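Local coordinates for protein N2152 (PDB 5U22) that is a family 39 glycoside hydrolase of an anaerobic rumen fungus and probably cleaves rare arabinosyl linkages in plant cell-wall glycans, at residues I181-S186 against K194-F199; G220-F225 against E269-D274; S227-E232 against I237-I242. All coordinates share one frame; numbering follows the deposited sequence.

Contact 1 (I181-S186 against K194-F199); sequences IGPSFS and KNFLQF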
ATOM      1  N   ILE A 181      -2.293  15.686  -3.340  1.00 13.63           N
ATOM      2  CA  ILE A 181      -2.818  14.325  -3.342  1.00 16.03           C
ATOM      3  C   ILE A 181      -4.308  14.360  -3.040  1.00 16.08           C
ATOM      4  O   ILE A 181      -4.733  15.017  -2.085  1.00 18.12           O
ATOM      5  CB  ILE A 181      -2.101  13.455  -2.294  1.00 11.98           C
ATOM      6  CG1 ILE A 181      -0.608  13.354  -2.588  1.00 17.77           C
ATOM      7  CG2 ILE A 181      -2.732  12.054  -2.216  1.00 16.11           C
ATOM      8  CD1 ILE A 181       0.177  12.768  -1.416  1.00 18.23           C
ATOM      9  N   GLY A 182      -5.094  13.625  -3.819  1.00 14.96           N
ATOM     10  CA  GLY A 182      -6.503  13.459  -3.495  1.00 13.44           C
ATOM     11  C   GLY A 182      -7.249  12.797  -4.631  1.00 14.32           C
ATOM     12  O   GLY A 182      -6.634  12.374  -5.605  1.00 15.40           O
ATOM     13  N   PRO A 183      -8.581  12.727  -4.537  1.00 15.08           N
ATOM     14  CA  PRO A 183      -9.445  13.325  -3.515  1.00 17.09           C
ATOM     15  C   PRO A 183      -9.678  12.448  -2.289  1.00 18.80           C
ATOM     16  O   PRO A 183     -10.441  12.860  -1.426  1.00 18.59           O
ATOM     17  CB  PRO A 183     -10.751  13.533  -4.271  1.00 14.54           C
ATOM     18  CG  PRO A 183     -10.804  12.361  -5.195  1.00 18.67           C
ATOM     19  CD  PRO A 183      -9.367  12.050  -5.585  1.00 16.40           C
ATOM     20  N   SER A 184      -9.055  11.266  -2.230  1.00 15.17           N
ATOM     21  CA  SER A 184      -9.043  10.419  -1.029  1.00 14.13           C
ATOM     22  C   SER A 184     -10.419   9.830  -0.699  1.00 14.31           C
ATOM     23  O   SER A 184     -10.766   9.671   0.473  1.00 13.78           O
ATOM     24  CB  SER A 184      -8.488  11.184   0.178  1.00 16.35           C
ATOM     25  OG  SER A 184      -7.281  11.851  -0.171  1.00 17.96           O
ATOM     26  N   PHE A 185     -11.186   9.466  -1.728  1.00 13.08           N
ATOM     27  CA  PHE A 185     -12.494   8.851  -1.523  1.00 13.19           C
ATOM     28  C   PHE A 185     -12.389   7.630  -0.617  1.00 18.95           C
ATOM     29  O   PHE A 185     -11.425   6.859  -0.689  1.00 15.82           O
ATOM     30  CB  PHE A 185     -13.100   8.375  -2.843  1.00 15.59           C
ATOM     31  CG  PHE A 185     -13.404   9.453  -3.837  1.00 15.98           C
ATOM     32  CD1 PHE A 185     -14.056  10.606  -3.473  1.00 17.44           C
ATOM     33  CD2 PHE A 185     -13.085   9.261  -5.179  1.00 20.38           C
ATOM     34  CE1 PHE A 185     -14.360  11.570  -4.420  1.00 17.57           C
ATOM     35  CE2 PHE A 185     -13.379  10.228  -6.130  1.00 16.89           C
ATOM     36  CZ  PHE A 185     -14.024  11.381  -5.747  1.00 17.70           C
ATOM     37  N   SER A 186     -13.428   7.419   0.199  1.00 14.30           N
ATOM     38  CA  SER A 186     -13.476   6.212   1.021  1.00 13.53           C
ATOM     39  C   SER A 186     -13.620   4.954   0.171  1.00 16.52           C
ATOM     40  O   SER A 186     -13.087   3.891   0.523  1.00 15.93           O
ATOM     41  CB  SER A 186     -14.624   6.293   2.013  1.00 13.93           C
ATOM     42  OG  SER A 186     -14.649   5.122   2.793  1.00 20.13           O
ATOM     43  N   LYS A 194     -15.353  10.383 -12.022  1.00 17.77           N
ATOM     44  CA  LYS A 194     -15.468  11.154 -13.254  1.00 14.99           C
ATOM     45  C   LYS A 194     -15.883  12.594 -12.965  1.00 15.50           C
ATOM     46  O   LYS A 194     -15.294  13.539 -13.501  1.00 18.68           O
ATOM     47  CB  LYS A 194     -16.469  10.474 -14.189  1.00 14.26           C
ATOM     48  CG  LYS A 194     -16.644  11.177 -15.549  1.00 16.68           C
ATOM     49  CD  LYS A 194     -17.624  10.395 -16.439  1.00 20.43           C
ATOM     50  CE  LYS A 194     -17.861  11.074 -17.784  1.00 23.95           C
ATOM     51  NZ  LYS A 194     -18.486  10.103 -18.734  1.00 23.03           N
ATOM     52  N   ASN A 195     -16.908  12.773 -12.121  1.00 16.84           N
ATOM     53  CA  ASN A 195     -17.339  14.121 -11.742  1.00 13.90           C
ATOM     54  C   ASN A 195     -16.172  14.916 -11.166  1.00 19.51           C
ATOM     55  O   ASN A 195     -15.969  16.085 -11.502  1.00 18.11           O
ATOM     56  CB  ASN A 195     -18.491  14.045 -10.745  1.00 23.21           C
ATOM     57  CG  ASN A 195     -19.869  13.998 -11.425  1.00 37.57           C
ATOM     58  OD1 ASN A 195     -20.116  14.712 -12.404  1.00 38.21           O
ATOM     59  ND2 ASN A 195     -20.773  13.180 -10.893  1.00 38.45           N
ATOM     60  N   PHE A 196     -15.365  14.284 -10.318  1.00 17.75           N
ATOM     61  CA  PHE A 196     -14.222  14.978  -9.739  1.00 15.43           C
ATOM     62  C   PHE A 196     -13.164  15.296 -10.789  1.00 19.15           C
ATOM     63  O   PHE A 196     -12.577  16.386 -10.776  1.00 20.71           O
ATOM     64  CB  PHE A 196     -13.599  14.150  -8.618  1.00 17.21           C
ATOM     65  CG  PHE A 196     -12.306  14.723  -8.129  1.00 17.90           C
ATOM     66  CD1 PHE A 196     -12.309  15.849  -7.327  1.00 17.04           C
ATOM     67  CD2 PHE A 196     -11.091  14.160  -8.488  1.00 18.41           C
ATOM     68  CE1 PHE A 196     -11.129  16.402  -6.871  1.00 16.43           C
ATOM     69  CE2 PHE A 196      -9.902  14.712  -8.039  1.00 18.30           C
ATOM     70  CZ  PHE A 196      -9.925  15.833  -7.230  1.00 20.59           C
ATOM     71  N   LEU A 197     -12.865  14.342 -11.673  1.00 16.63           N
ATOM     72  CA  LEU A 197     -11.873  14.600 -12.710  1.00 17.33           C
ATOM     73  C   LEU A 197     -12.343  15.684 -13.671  1.00 18.54           C
ATOM     74  O   LEU A 197     -11.553  16.541 -14.087  1.00 20.70           O
ATOM     75  CB  LEU A 197     -11.568  13.313 -13.478  1.00 15.50           C
ATOM     76  CG  LEU A 197     -10.835  12.272 -12.639  1.00 14.59           C
ATOM     77  CD1 LEU A 197     -10.671  10.984 -13.441  1.00 15.81           C
ATOM     78  CD2 LEU A 197      -9.491  12.820 -12.199  1.00 17.25           C
ATOM     79  N   GLN A 198     -13.617  15.638 -14.066  1.00 18.55           N
ATOM     80  CA  GLN A 198     -14.140  16.666 -14.961  1.00 19.41           C
ATOM     81  C   GLN A 198     -14.058  18.045 -14.311  1.00 20.62           C
ATOM     82  O   GLN A 198     -13.617  19.017 -14.936  1.00 18.02           O
ATOM     83  CB  GLN A 198     -15.572  16.331 -15.363  1.00 22.03           C
ATOM     84  CG  GLN A 198     -15.663  15.241 -16.429  1.00 23.18           C
ATOM     85  CD  GLN A 198     -17.097  14.911 -16.810  1.00 19.97           C
ATOM     86  OE1 GLN A 198     -17.998  14.961 -15.978  1.00 25.61           O
ATOM     87  NE2 GLN A 198     -17.308  14.549 -18.069  1.00 31.14           N
ATOM     88  N   PHE A 199     -14.472  18.142 -13.048  1.00 19.48           N
ATOM     89  CA  PHE A 199     -14.361  19.399 -12.314  1.00 21.01           C
ATOM     90  C   PHE A 199     -12.916  19.875 -12.246  1.00 23.62           C
ATOM     91  O   PHE A 199     -12.627  21.060 -12.462  1.00 21.84           O
ATOM     92  CB  PHE A 199     -14.929  19.234 -10.902  1.00 20.25           C
ATOM     93  CG  PHE A 199     -14.665  20.413 -10.010  1.00 20.44           C
ATOM     94  CD1 PHE A 199     -15.540  21.491  -9.991  1.00 22.93           C
ATOM     95  CD2 PHE A 199     -13.532  20.463  -9.212  1.00 21.97           C
ATOM     96  CE1 PHE A 199     -15.299  22.591  -9.176  1.00 18.64           C
ATOM     97  CE2 PHE A 199     -13.275  21.562  -8.400  1.00 19.59           C
ATOM     98  CZ  PHE A 199     -14.157  22.629  -8.382  1.00 21.94           C
TER
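P183 lies over one face of the F196 ring, and this CH-pi pair carries most of the contact between 181-186 and 194-199. The CG atom of P183 sits 3.9 Å from the centroid of the F196 ring, 15° off its normal. CB and CD, the other side-chain carbons of the proline, reach CZ and CE2 of F196 at 3.8 and 3.7 Å. CG of P183 also lies over a face of the F185 ring, offset toward its rim, so the proline is wedged between F185 and F196. The peptide bond before P183 is cis. F196 holds CG anti to its own N (chi1 172°), which sends the ring from the helix to the proline. CB of F196 meets CZ of F185 at 4.0 Å, at the edge of the F185 ring. W164 meets F196 edge-to-face. With an alanine at F196, P183 would probably keep just one of these two rings, W164 would lose its edge-to-face partner, and a gap would open between strand and helix. The pair belongs to the beta-alpha-beta unit that continues into strand 209-212. All three touching residues are buried and apolar, so dispersion and CH-pi contacts hold helix to strand here.

Contact 2 (G220-F225 against E269-D274); sequences GVSSHF and ERYKVD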
ATOM      1  N   GLY A 220     -13.573  -5.779  -6.341  1.00 17.45           N
ATOM      2  CA  GLY A 220     -13.606  -4.762  -7.377  1.00 15.08           C
ATOM      3  C   GLY A 220     -12.357  -3.924  -7.530  1.00 17.41           C
ATOM      4  O   GLY A 220     -12.322  -3.032  -8.387  1.00 16.95           O
ATOM      5  N   VAL A 221     -11.323  -4.201  -6.730  1.00 15.30           N
ATOM      6  CA  VAL A 221     -10.138  -3.345  -6.699  1.00 15.36           C
ATOM      7  C   VAL A 221      -9.514  -3.220  -8.086  1.00 19.36           C
ATOM      8  O   VAL A 221      -9.247  -2.114  -8.564  1.00 15.41           O
ATOM      9  CB  VAL A 221      -9.123  -3.875  -5.671  1.00 15.11           C
ATOM     10  CG1 VAL A 221      -7.750  -3.217  -5.893  1.00 18.68           C
ATOM     11  CG2 VAL A 221      -9.642  -3.620  -4.245  1.00 15.85           C
ATOM     12  N   SER A 222      -9.260  -4.347  -8.754  1.00 17.65           N
ATOM     13  CA  SER A 222      -8.621  -4.272 -10.065  1.00 18.17           C
ATOM     14  C   SER A 222      -9.499  -3.543 -11.076  1.00 15.90           C
ATOM     15  O   SER A 222      -8.991  -2.791 -11.920  1.00 17.73           O
ATOM     16  CB  SER A 222      -8.273  -5.676 -10.560  1.00 15.43           C
ATOM     17  OG  SER A 222      -7.306  -6.243  -9.692  1.00 19.80           O
ATOM     18  N   SER A 223     -10.819  -3.752 -11.005  1.00 16.18           N
ATOM     19  CA  SER A 223     -11.726  -3.060 -11.918  1.00 17.40           C
ATOM     20  C   SER A 223     -11.696  -1.553 -11.698  1.00 17.01           C
ATOM     21  O   SER A 223     -11.971  -0.787 -12.630  1.00 16.56           O
ATOM     22  CB  SER A 223     -13.149  -3.589 -11.751  1.00 20.16           C
ATOM     23  OG  SER A 223     -13.724  -3.116 -10.539  1.00 22.30           O
ATOM     24  N   HIS A 224     -11.373  -1.112 -10.476  1.00 16.23           N
ATOM     25  CA  HIS A 224     -11.271   0.317 -10.203  1.00 16.87           C
ATOM     26  C   HIS A 224     -10.070   0.927 -10.910  1.00 17.31           C
ATOM     27  O   HIS A 224     -10.163   2.030 -11.459  1.00 18.87           O
ATOM     28  CB  HIS A 224     -11.184   0.553  -8.694  1.00 14.50           C
ATOM     29  CG  HIS A 224     -12.365   0.029  -7.942  1.00 16.83           C
ATOM     30  ND1 HIS A 224     -12.310  -0.310  -6.605  1.00 18.93           N
ATOM     31  CD2 HIS A 224     -13.628  -0.241  -8.349  1.00 16.46           C
ATOM     32  CE1 HIS A 224     -13.492  -0.763  -6.220  1.00 18.07           C
ATOM     33  NE2 HIS A 224     -14.310  -0.728  -7.259  1.00 18.22           N
ATOM     34  N   PHE A 225      -8.928   0.229 -10.902  1.00 15.98           N
ATOM     35  CA  PHE A 225      -7.771   0.707 -11.648  1.00 14.25           C
ATOM     36  C   PHE A 225      -8.086   0.804 -13.137  1.00 17.44           C
ATOM     37  O   PHE A 225      -7.727   1.792 -13.787  1.00 16.20           O
ATOM     38  CB  PHE A 225      -6.562  -0.212 -11.418  1.00 16.34           C
ATOM     39  CG  PHE A 225      -6.137  -0.309  -9.981  1.00 15.75           C
ATOM     40  CD1 PHE A 225      -6.135   0.816  -9.161  1.00 15.51           C
ATOM     41  CD2 PHE A 225      -5.773  -1.536  -9.440  1.00 17.47           C
ATOM     42  CE1 PHE A 225      -5.757   0.725  -7.841  1.00 16.27           C
ATOM     43  CE2 PHE A 225      -5.395  -1.644  -8.133  1.00 15.54           C
ATOM     44  CZ  PHE A 225      -5.394  -0.503  -7.314  1.00 19.57           C
ATOM     45  N   GLU A 269       0.772  -4.268  -7.626  1.00 13.95           N
ATOM     46  CA  GLU A 269       1.929  -4.404  -8.502  1.00 13.66           C
ATOM     47  C   GLU A 269       1.495  -4.625  -9.945  1.00 14.46           C
ATOM     48  O   GLU A 269       2.098  -4.073 -10.871  1.00 16.04           O
ATOM     49  CB  GLU A 269       2.822  -5.547  -8.032  1.00 14.33           C
ATOM     50  CG  GLU A 269       3.506  -5.305  -6.678  1.00 12.38           C
ATOM     51  CD  GLU A 269       4.681  -4.328  -6.754  1.00 15.97           C
ATOM     52  OE1 GLU A 269       5.080  -3.926  -7.881  1.00 18.58           O
ATOM     53  OE2 GLU A 269       5.194  -3.967  -5.674  1.00 19.46           O
ATOM     54  N   ARG A 270       0.437  -5.409 -10.154  1.00 14.16           N
ATOM     55  CA  ARG A 270      -0.024  -5.690 -11.513  1.00 14.63           C
ATOM     56  C   ARG A 270      -0.419  -4.413 -12.245  1.00 14.02           C
ATOM     57  O   ARG A 270      -0.186  -4.281 -13.452  1.00 15.97           O
ATOM     58  CB  ARG A 270      -1.198  -6.667 -11.462  1.00 10.60           C
ATOM     59  CG  ARG A 270      -1.804  -7.024 -12.810  1.00 13.80           C
ATOM     60  CD  ARG A 270      -2.742  -8.242 -12.674  1.00 18.98           C
ATOM     61  NE  ARG A 270      -2.072  -9.381 -12.030  1.00 13.67           N
ATOM     62  CZ  ARG A 270      -2.475  -9.941 -10.887  1.00 13.62           C
ATOM     63  NH1 ARG A 270      -3.564  -9.502 -10.255  1.00 13.67           N
ATOM     64  NH2 ARG A 270      -1.792 -10.948 -10.371  1.00 13.91           N
ATOM     65  N   TYR A 271      -1.004  -3.457 -11.533  1.00 14.37           N
ATOM     66  CA  TYR A 271      -1.484  -2.225 -12.146  1.00 15.10           C
ATOM     67  C   TYR A 271      -0.545  -1.049 -11.905  1.00 19.80           C
ATOM     68  O   TYR A 271      -0.910   0.098 -12.191  1.00 16.83           O
ATOM     69  CB  TYR A 271      -2.905  -1.923 -11.658  1.00 18.15           C
ATOM     70  CG  TYR A 271      -3.900  -2.878 -12.285  1.00 18.54           C
ATOM     71  CD1 TYR A 271      -4.438  -2.612 -13.535  1.00 16.83           C
ATOM     72  CD2 TYR A 271      -4.248  -4.071 -11.658  1.00 15.73           C
ATOM     73  CE1 TYR A 271      -5.336  -3.491 -14.132  1.00 16.35           C
ATOM     74  CE2 TYR A 271      -5.133  -4.957 -12.249  1.00 17.24           C
ATOM     75  CZ  TYR A 271      -5.673  -4.659 -13.482  1.00 21.07           C
ATOM     76  OH  TYR A 271      -6.547  -5.539 -14.070  1.00 19.25           O
ATOM     77  N   LYS A 272       0.661  -1.314 -11.412  1.00 15.14           N
ATOM     78  CA  LYS A 272       1.704  -0.296 -11.282  1.00 16.17           C
ATOM     79  C   LYS A 272       1.253   0.855 -10.388  1.00 17.20           C
ATOM     80  O   LYS A 272       1.531   2.028 -10.650  1.00 17.38           O
ATOM     81  CB  LYS A 272       2.156   0.201 -12.652  1.00 18.37           C
ATOM     82  CG  LYS A 272       2.717  -0.931 -13.522  1.00 20.92           C
ATOM     83  CD  LYS A 272       3.272  -0.427 -14.847  1.00 19.45           C
ATOM     84  CE  LYS A 272       2.633  -1.151 -16.015  1.00 34.20           C
ATOM     85  N   VAL A 273       0.550   0.506  -9.313  1.00 19.49           N
ATOM     86  CA  VAL A 273       0.205   1.491  -8.296  1.00 14.78           C
ATOM     87  C   VAL A 273       1.483   2.108  -7.745  1.00 15.50           C
ATOM     88  O   VAL A 273       2.480   1.416  -7.506  1.00 15.64           O
ATOM     89  CB  VAL A 273      -0.633   0.824  -7.195  1.00 12.71           C
ATOM     90  CG1 VAL A 273      -0.684   1.692  -5.944  1.00 15.31           C
ATOM     91  CG2 VAL A 273      -2.035   0.569  -7.716  1.00 16.40           C
ATOM     92  N   ASP A 274       1.462   3.426  -7.556  1.00 14.33           N
ATOM     93  CA  ASP A 274       2.659   4.105  -7.079  1.00 16.40           C
ATOM     94  C   ASP A 274       2.913   3.814  -5.604  1.00 18.79           C
ATOM     95  O   ASP A 274       4.059   3.560  -5.202  1.00 15.43           O
ATOM     96  CB  ASP A 274       2.538   5.609  -7.321  1.00 15.22           C
ATOM     97  CG  ASP A 274       3.839   6.324  -7.103  1.00 23.07           C
ATOM     98  OD1 ASP A 274       4.788   6.068  -7.874  1.00 23.17           O
ATOM     99  OD2 ASP A 274       3.912   7.140  -6.172  1.00 21.13           O
TER
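F225 reaches from helix 221-235 to the chain just after helix 258-270, where it meets Y271 and V273. Its CG lies beside the backbone N (chi1 -60°), which carries the ring past the Y271 side chain to V273. Starting at the backbone, CB of F225 lies 3.8 Å from CD1 of Y271. The next atom, CG, is 4.0 Å from CB of Y271. Along one side of the ring, CD2 of F225 closes to 3.6 Å from the same Y271 CB. Farther out, CE1 and CE2 of F225 lie against CG2 of V273, and CZ of F225 meets that methyl at 3.5 Å. The methyl lies over a face of the F225 ring, 4.0 Å from its centroid and 29° off the normal, as a CH-pi contact. The two aromatic rings are oblique, with planes at 41° and centroids 5.5 Å apart. One turn earlier on the helix, CB of S222 touches CE2 of Y271 at 3.6 Å. The polar tips look elsewhere: the hydroxyls of S222 and Y271 both bond to E324, and Y271 OH also bonds to R226. These bonds hold the tip of the tyrosine in place. K272, with positive phi, is the C-prime residue of a Schellman motif that ends helix 258-270. The contact thus packs a capped helix end against the neighbouring helix of the TIM barrel, just before strand 275-278.

Contact 3 (S227-E232 against I237-I242); sequences SYRNLE and ISERPI. With EDO (1,2-ethanediol), chain E.
E232 turns its carboxylate from helix 221-235 to the loop that leads into strand 242-247, a helix-to-strand connection of the TIM barrel. The close part of the contact gathers round this residue. The backbone N of I237 gives a nearly straight bond to O of E232, 2.9 Å at 176°. The side chain, extended beyond CG, takes a second loop N-H: N of R240 meets OE2 of E232 at 2.8 Å, on the syn side and 25° out of the carboxylate plane. The hydroxyl of Y228 gives OE2 a further, weak bond. OH of Y228 also lies 3.7 Å from CB of R240. Deeper in, CD1 of I242 lies over one face of the R229 guanidinium, 3.4 Å from NH2 of R229. That NH2 bonds to O of Y271. The outer side is looser. E239 is exposed, and its OE2 stays 4.1 Å from NE of R229, well out of the guanidinium plane, so only their charges are near each other. S238 is exposed too. Its O accepts from NH1 of R240, while NH2 of R240 holds a 1,2-ethanediol, probably from the crystallisation liquor. One water bridges the two segments: it accepts from NE of R229 at 2.6 Å and donates to OE1 of E232 and to O of R240.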
ATOM      1  N   SER A 227     -11.089   1.134 -14.556  1.00 18.47           N
ATOM      2  CA  SER A 227     -12.025   2.242 -14.713  1.00 16.05           C
ATOM      3  C   SER A 227     -11.295   3.575 -14.664  1.00 19.53           C
ATOM      4  O   SER A 227     -11.485   4.441 -15.530  1.00 17.05           O
ATOM      5  CB  SER A 227     -13.099   2.183 -13.621  1.00 17.79           C
ATOM      6  OG  SER A 227     -13.849   3.397 -13.587  1.00 20.17           O
ATOM      7  N   TYR A 228     -10.417   3.743 -13.674  1.00 15.83           N
ATOM      8  CA  TYR A 228      -9.761   5.032 -13.504  1.00 16.76           C
ATOM      9  C   TYR A 228      -8.882   5.361 -14.709  1.00 19.13           C
ATOM     10  O   TYR A 228      -8.949   6.465 -15.263  1.00 16.94           O
ATOM     11  CB  TYR A 228      -8.958   5.065 -12.199  1.00 20.30           C
ATOM     12  CG  TYR A 228      -8.180   6.345 -12.152  1.00 17.19           C
ATOM     13  CD1 TYR A 228      -8.821   7.541 -11.892  1.00 20.69           C
ATOM     14  CD2 TYR A 228      -6.826   6.373 -12.460  1.00 20.07           C
ATOM     15  CE1 TYR A 228      -8.135   8.732 -11.906  1.00 20.76           C
ATOM     16  CE2 TYR A 228      -6.130   7.560 -12.481  1.00 17.28           C
ATOM     17  CZ  TYR A 228      -6.798   8.738 -12.209  1.00 21.44           C
ATOM     18  OH  TYR A 228      -6.120   9.926 -12.227  1.00 19.43           O
ATOM     19  N   ARG A 229      -8.069   4.407 -15.158  1.00 17.21           N
ATOM     20  CA  ARG A 229      -7.204   4.709 -16.292  1.00 18.00           C
ATOM     21  C   ARG A 229      -8.004   4.934 -17.572  1.00 17.14           C
ATOM     22  O   ARG A 229      -7.593   5.732 -18.421  1.00 20.47           O
ATOM     23  CB  ARG A 229      -6.175   3.593 -16.459  1.00 23.82           C
ATOM     24  CG  ARG A 229      -5.255   3.467 -15.228  1.00 25.01           C
ATOM     25  CD  ARG A 229      -3.818   3.757 -15.576  1.00 26.85           C
ATOM     26  NE  ARG A 229      -2.905   3.802 -14.425  1.00 27.45           N
ATOM     27  CZ  ARG A 229      -2.364   2.734 -13.823  1.00 29.50           C
ATOM     28  NH1 ARG A 229      -2.666   1.496 -14.214  1.00 25.28           N
ATOM     29  NH2 ARG A 229      -1.523   2.903 -12.802  1.00 24.77           N
ATOM     30  N   ASN A 230      -9.150   4.267 -17.726  1.00 18.37           N
ATOM     31  CA  ASN A 230     -10.011   4.564 -18.868  1.00 18.31           C
ATOM     32  C   ASN A 230     -10.622   5.960 -18.762  1.00 23.60           C
ATOM     33  O   ASN A 230     -10.785   6.646 -19.778  1.00 20.41           O
ATOM     34  CB  ASN A 230     -11.102   3.511 -19.004  1.00 23.38           C
ATOM     35  CG  ASN A 230     -10.662   2.324 -19.838  1.00 32.28           C
ATOM     36  OD1 ASN A 230     -10.056   2.482 -20.903  1.00 36.33           O
ATOM     37  ND2 ASN A 230     -10.978   1.127 -19.367  1.00 32.91           N
ATOM     38  N   LEU A 231     -10.954   6.405 -17.546  1.00 19.43           N
ATOM     39  CA  LEU A 231     -11.443   7.774 -17.376  1.00 21.50           C
ATOM     40  C   LEU A 231     -10.381   8.798 -17.769  1.00 21.35           C
ATOM     41  O   LEU A 231     -10.682   9.788 -18.448  1.00 24.25           O
ATOM     42  CB  LEU A 231     -11.888   8.014 -15.932  1.00 20.29           C
ATOM     43  CG  LEU A 231     -13.245   7.493 -15.464  1.00 19.08           C
ATOM     44  CD1 LEU A 231     -13.472   7.881 -13.997  1.00 16.05           C
ATOM     45  CD2 LEU A 231     -14.378   8.010 -16.356  1.00 20.20           C
ATOM     46  N   GLU A 232      -9.132   8.582 -17.353  1.00 22.27           N
ATOM     47  CA  GLU A 232      -8.057   9.476 -17.774  1.00 19.50           C
ATOM     48  C   GLU A 232      -7.986   9.565 -19.293  1.00 22.38           C
ATOM     49  O   GLU A 232      -7.850  10.658 -19.855  1.00 22.50           O
ATOM     50  CB  GLU A 232      -6.720   8.998 -17.217  1.00 20.94           C
ATOM     51  CG  GLU A 232      -6.525   9.204 -15.729  1.00 18.50           C
ATOM     52  CD  GLU A 232      -5.142   8.773 -15.315  1.00 26.36           C
ATOM     53  OE1 GLU A 232      -4.623   7.816 -15.937  1.00 19.60           O
ATOM     54  OE2 GLU A 232      -4.573   9.401 -14.401  1.00 21.61           O
ATOM     55  N   ILE A 237      -6.781  13.340 -19.786  1.00 18.75           N
ATOM     56  CA  ILE A 237      -5.958  13.666 -18.626  1.00 21.42           C
ATOM     57  C   ILE A 237      -4.700  12.813 -18.698  1.00 19.05           C
ATOM     58  O   ILE A 237      -4.785  11.590 -18.857  1.00 19.61           O
ATOM     59  CB  ILE A 237      -6.729  13.424 -17.315  1.00 23.50           C
ATOM     60  CG1 ILE A 237      -7.964  14.333 -17.259  1.00 19.82           C
ATOM     61  CG2 ILE A 237      -5.826  13.653 -16.107  1.00 22.43           C
ATOM     62  CD1 ILE A 237      -8.911  14.041 -16.110  1.00 18.61           C
ATOM     63  N   SER A 238      -3.533  13.450 -18.618  1.00 20.76           N
ATOM     64  CA  SER A 238      -2.292  12.688 -18.634  1.00 18.77           C
ATOM     65  C   SER A 238      -2.210  11.800 -17.395  1.00 28.06           C
ATOM     66  O   SER A 238      -2.657  12.175 -16.306  1.00 22.26           O
ATOM     67  CB  SER A 238      -1.079  13.614 -18.726  1.00 26.86           C
ATOM     68  OG  SER A 238      -1.091  14.588 -17.708  1.00 33.39           O
ATOM     69  N   GLU A 239      -1.646  10.608 -17.579  1.00 21.38           N
ATOM     70  CA  GLU A 239      -1.640   9.581 -16.546  1.00 21.64           C
ATOM     71  C   GLU A 239      -1.055  10.094 -15.231  1.00 19.54           C
ATOM     72  O   GLU A 239       0.064  10.612 -15.195  1.00 20.37           O
ATOM     73  CB  GLU A 239      -0.845   8.382 -17.052  1.00 27.74           C
ATOM     74  CG  GLU A 239      -1.118   7.098 -16.325  1.00 35.33           C
ATOM     75  CD  GLU A 239      -0.100   6.031 -16.642  1.00 38.81           C
ATOM     76  OE1 GLU A 239      -0.013   5.640 -17.823  1.00 42.25           O
ATOM     77  OE2 GLU A 239       0.606   5.583 -15.710  1.00 44.03           O
ATOM     78  N   ARG A 240      -1.834   9.929 -14.121  1.00 20.54           N
ATOM     79  CA  ARG A 240      -1.414  10.289 -12.769  1.00 19.38           C
ATOM     80  C   ARG A 240      -0.916   9.057 -12.017  1.00 19.22           C
ATOM     81  O   ARG A 240      -1.467   7.964 -12.188  1.00 18.10           O
ATOM     82  CB  ARG A 240      -2.570  10.903 -11.976  1.00 18.58           C
ATOM     83  CG  ARG A 240      -3.142  12.193 -12.554  1.00 24.12           C
ATOM     84  CD  ARG A 240      -2.011  13.130 -12.859  1.00 26.25           C
ATOM     85  NE  ARG A 240      -2.345  14.548 -12.812  1.00 21.29           N
ATOM     86  CZ  ARG A 240      -2.519  15.311 -13.885  1.00 23.78           C
ATOM     87  NH1 ARG A 240      -2.445  14.785 -15.106  1.00 24.26           N
ATOM     88  NH2 ARG A 240      -2.772  16.604 -13.739  1.00 21.62           N
ATOM     89  N   PRO A 241       0.114   9.209 -11.177  1.00 16.35           N
ATOM     90  CA  PRO A 241       0.436   8.150 -10.209  1.00 19.73           C
ATOM     91  C   PRO A 241      -0.745   7.920  -9.286  1.00 19.45           C
ATOM     92  O   PRO A 241      -1.455   8.860  -8.919  1.00 18.39           O
ATOM     93  CB  PRO A 241       1.629   8.716  -9.426  1.00 19.56           C
ATOM     94  CG  PRO A 241       2.140   9.864 -10.236  1.00 23.34           C
ATOM     95  CD  PRO A 241       0.990  10.382 -11.042  1.00 19.08           C
ATOM     96  N   ILE A 242      -0.931   6.660  -8.890  1.00 14.71           N
ATOM     97  CA  ILE A 242      -2.043   6.248  -8.040  1.00 13.49           C
ATOM     98  C   ILE A 242      -1.512   5.927  -6.651  1.00 16.79           C
ATOM     99  O   ILE A 242      -0.550   5.164  -6.513  1.00 15.38           O
ATOM    100  CB  ILE A 242      -2.770   5.025  -8.620  1.00 15.86           C
ATOM    101  CG1 ILE A 242      -3.344   5.342  -9.998  1.00 19.17           C
ATOM    102  CG2 ILE A 242      -3.851   4.538  -7.654  1.00 18.55           C
ATOM    103  CD1 ILE A 242      -3.876   4.112 -10.711  1.00 15.65           C
TER
HETATM  104  C1  EDO E 504      -2.707  18.095 -17.459  1.00 21.96           C
HETATM  105  O1  EDO E 504      -1.670  18.034 -16.475  1.00 27.54           O
HETATM  106  C2  EDO E 504      -3.399  16.763 -17.647  1.00 11.52           C
HETATM  107  O2  EDO E 504      -4.307  16.818 -18.744  1.00 30.75           O
HETATM  108  O   HOH W   1      -3.010   6.403 -13.983  1.00 23.46           O

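The three contacts follow the chain through the later part of the TIM barrel. Contact 1 comes first, in the unit from strand 180-185 to strand 209-212. Contacts 2 and 3 share helix 221-235, and contact 3 lies in sequence between the two segments of contact 2. Centres of contacts 1 and 2 are about 17 Å apart; contact 3 is about 11 Å from each and touches both. On one side, L197 packs on Y228 and I237. On the other, R229 NH2 probably bonds to Y271 O, and D274 N probably bonds to I242 O on the strand side. Helix 221-235 thus touches helix 190-202 and the end of helix 258-270, which ties successive units of the barrel together.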